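Local structure of integron cassette protein (Vibrio cholerae, 3FY6) at residues Val12-Tyr17 and Tyr27-His32. The protein is of unknown function but is encoded by a mobile integron gene cassette and may carry a distinct interaction site on a novel fold. Sequence-based numbering, arbitrary orientation.
Sequences VNLNIY and YIVELH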
loop_
_atom_site.group_PDB
_atom_site.type_symbol
_atom_site.label_atom_id
_atom_site.label_comp_id
_atom_site.label_asym_id
_atom_site.label_seq_id
_atom_site.Cartn_x
_atom_site.Cartn_y
_atom_site.Cartn_z
ATOM N N VAL A 12 13.370 -10.644 -14.814
ATOM C CA VAL A 12 13.488 -9.211 -14.645
ATOM C C VAL A 12 14.103 -8.935 -13.271
ATOM O O VAL A 12 13.616 -9.433 -12.263
ATOM C CB VAL A 12 12.102 -8.540 -14.750
ATOM C CG1 VAL A 12 12.237 -7.031 -14.702
ATOM C CG2 VAL A 12 11.409 -8.972 -16.042
ATOM N N ASN A 13 15.183 -8.164 -13.234
ATOM C CA ASN A 13 15.784 -7.781 -11.968
ATOM C C ASN A 13 15.314 -6.388 -11.580
ATOM O O ASN A 13 15.520 -5.438 -12.316
ATOM C CB ASN A 13 17.316 -7.841 -12.044
ATOM C CG ASN A 13 17.854 -9.255 -11.864
ATOM O OD1 ASN A 13 17.216 -10.227 -12.254
ATOM N ND2 ASN A 13 19.025 -9.370 -11.253
ATOM N N LEU A 14 14.674 -6.276 -10.423
ATOM C CA LEU A 14 14.119 -5.001 -9.981
ATOM C C LEU A 14 14.883 -4.476 -8.763
ATOM O O LEU A 14 15.305 -5.247 -7.915
ATOM C CB LEU A 14 12.632 -5.166 -9.652
ATOM C CG LEU A 14 11.732 -5.586 -10.820
ATOM C CD1 LEU A 14 10.305 -5.827 -10.341
ATOM C CD2 LEU A 14 11.758 -4.521 -11.913
ATOM N N ASN A 15 15.052 -3.161 -8.676
ATOM C CA ASN A 15 15.867 -2.584 -7.616
ATOM C C ASN A 15 15.018 -1.801 -6.619
ATOM O O ASN A 15 14.546 -0.701 -6.916
ATOM C CB ASN A 15 16.955 -1.695 -8.218
ATOM C CG ASN A 15 17.698 -2.381 -9.362
ATOM O OD1 ASN A 15 17.737 -1.877 -10.481
ATOM N ND2 ASN A 15 18.264 -3.545 -9.085
ATOM N N ILE A 16 14.818 -2.378 -5.441
ATOM C CA ILE A 16 13.925 -1.779 -4.451
ATOM C C ILE A 16 14.707 -1.212 -3.265
ATOM O O ILE A 16 15.400 -1.948 -2.566
ATOM C CB ILE A 16 12.912 -2.818 -3.924
ATOM C CG1 ILE A 16 12.143 -3.456 -5.095
ATOM C CG2 ILE A 16 11.959 -2.176 -2.907
ATOM C CD1 ILE A 16 11.120 -2.531 -5.736
ATOM N N TYR A 17 14.579 0.086 -3.020
ATOM C CA TYR A 17 15.342 0.702 -1.937
ATOM C C TYR A 17 14.832 0.280 -0.568
ATOM O O TYR A 17 13.637 0.370 -0.287
ATOM C CB TYR A 17 15.367 2.229 -2.036
ATOM C CG TYR A 17 16.255 2.813 -0.966
ATOM C CD1 TYR A 17 17.639 2.846 -1.132
ATOM C CD2 TYR A 17 15.722 3.273 0.236
ATOM C CE1 TYR A 17 18.468 3.342 -0.140
ATOM C CE2 TYR A 17 16.550 3.782 1.246
ATOM C CZ TYR A 17 17.919 3.810 1.044
ATOM O OH TYR A 17 18.740 4.305 2.019
ATOM N N TYR A 27 15.112 -7.602 -6.361
ATOM C CA TYR A 27 14.019 -8.564 -6.406
ATOM C C TYR A 27 14.037 -9.196 -7.784
ATOM O O TYR A 27 13.973 -8.494 -8.792
ATOM C CB TYR A 27 12.684 -7.874 -6.162
ATOM C CG TYR A 27 12.437 -7.552 -4.709
ATOM C CD1 TYR A 27 13.245 -6.647 -4.031
ATOM C CD2 TYR A 27 11.393 -8.155 -4.012
ATOM C CE1 TYR A 27 13.021 -6.350 -2.698
ATOM C CE2 TYR A 27 11.159 -7.865 -2.673
ATOM C CZ TYR A 27 11.974 -6.963 -2.022
ATOM O OH TYR A 27 11.756 -6.685 -0.695
ATOM N N ILE A 28 14.148 -10.516 -7.837
ATOM C CA ILE A 28 14.239 -11.195 -9.125
ATOM C C ILE A 28 12.886 -11.774 -9.509
ATOM O O ILE A 28 12.338 -12.626 -8.812
ATOM C CB ILE A 28 15.316 -12.294 -9.122
ATOM C CG1 ILE A 28 16.640 -11.731 -8.610
ATOM C CG2 ILE A 28 15.508 -12.861 -10.531
ATOM C CD1 ILE A 28 17.728 -12.771 -8.449
ATOM N N VAL A 29 12.337 -11.280 -10.609
ATOM C CA VAL A 29 11.071 -11.780 -11.116
ATOM C C VAL A 29 11.312 -12.777 -12.241
ATOM O O VAL A 29 11.879 -12.431 -13.273
ATOM C CB VAL A 29 10.206 -10.638 -11.662
ATOM C CG1 VAL A 29 8.827 -11.166 -12.048
ATOM C CG2 VAL A 29 10.076 -9.527 -10.625
ATOM N N GLU A 30 10.888 -14.019 -12.040
ATOM C CA GLU A 30 10.988 -15.023 -13.089
ATOM C C GLU A 30 9.624 -15.235 -13.733
ATOM O O GLU A 30 8.681 -15.670 -13.071
ATOM C CB GLU A 30 11.494 -16.353 -12.527
ATOM C CG GLU A 30 12.993 -16.521 -12.527
ATOM C CD GLU A 30 13.406 -17.986 -12.473
ATOM O OE1 GLU A 30 12.574 -18.854 -12.829
ATOM O OE2 GLU A 30 14.561 -18.268 -12.083
ATOM N N LEU A 31 9.523 -14.927 -15.022
ATOM C CA LEU A 31 8.271 -15.104 -15.752
ATOM C C LEU A 31 8.330 -16.371 -16.585
ATOM O O LEU A 31 9.226 -16.537 -17.400
ATOM C CB LEU A 31 8.016 -13.913 -16.677
ATOM C CG LEU A 31 8.069 -12.543 -16.016
ATOM C CD1 LEU A 31 7.898 -11.448 -17.045
ATOM C CD2 LEU A 31 6.991 -12.457 -14.961
ATOM N N HIS A 32 7.369 -17.260 -16.370
ATOM C CA HIS A 32 7.205 -18.446 -17.192
ATOM C C HIS A 32 5.768 -18.451 -17.670
ATOM O O HIS A 32 4.926 -17.720 -17.145
ATOM C CB HIS A 32 7.451 -19.725 -16.382
ATOM C CG HIS A 32 8.835 -19.843 -15.829
ATOM N ND1 HIS A 32 9.811 -20.613 -16.426
ATOM C CD2 HIS A 32 9.405 -19.298 -14.729
ATOM C CE1 HIS A 32 10.924 -20.536 -15.718
ATOM N NE2 HIS A 32 10.705 -19.743 -14.683
#
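I16 and Y27 cross at about a right angle on the buried face of two antiparallel strands, where the isoleucine brings CB and CG1 obliquely up to the CD1-CE1 bond of the ring: I16 CG1 comes to 3.5 Å from Y27 CD1, and I16 CB to 3.7 Å from Y27 CE1. In Y27, chi1 of -77° sets CG beside the backbone N, which turns the ring to meet I16; its far end, OH, is hydrogen-bonded to D69. Next along the same face, L14 reaches obliquely across the strands, its extended chain (chi2 175°) carrying CD1 to 3.7 Å from V29 CG2. V12 meets V29 directly, CB to CB at 4.2 Å. The backbone carrying these side chains is that of a beta hairpin: strands 10-18 and 23-31 open a five-stranded antiparallel sheet in simple meander order, with 10-18 outermost within the chain. V12 N to V29 O and V29 N to V12 O, each 2.8 Å, are nearly straight bonds in the carbonyl planes, and L14 and Y27 exchange the same two. Between these pairs, N13 and I28 form a non-hydrogen-bonded pair on the other face, side by side and pointing the same way, N13 OD1 in van der Waals contact with I28 CG2 at 3.6 Å. Helices 77-89 and 95-114 pack on the apolar face, F81 of the former touching L14 and V29, A106 of the latter I16.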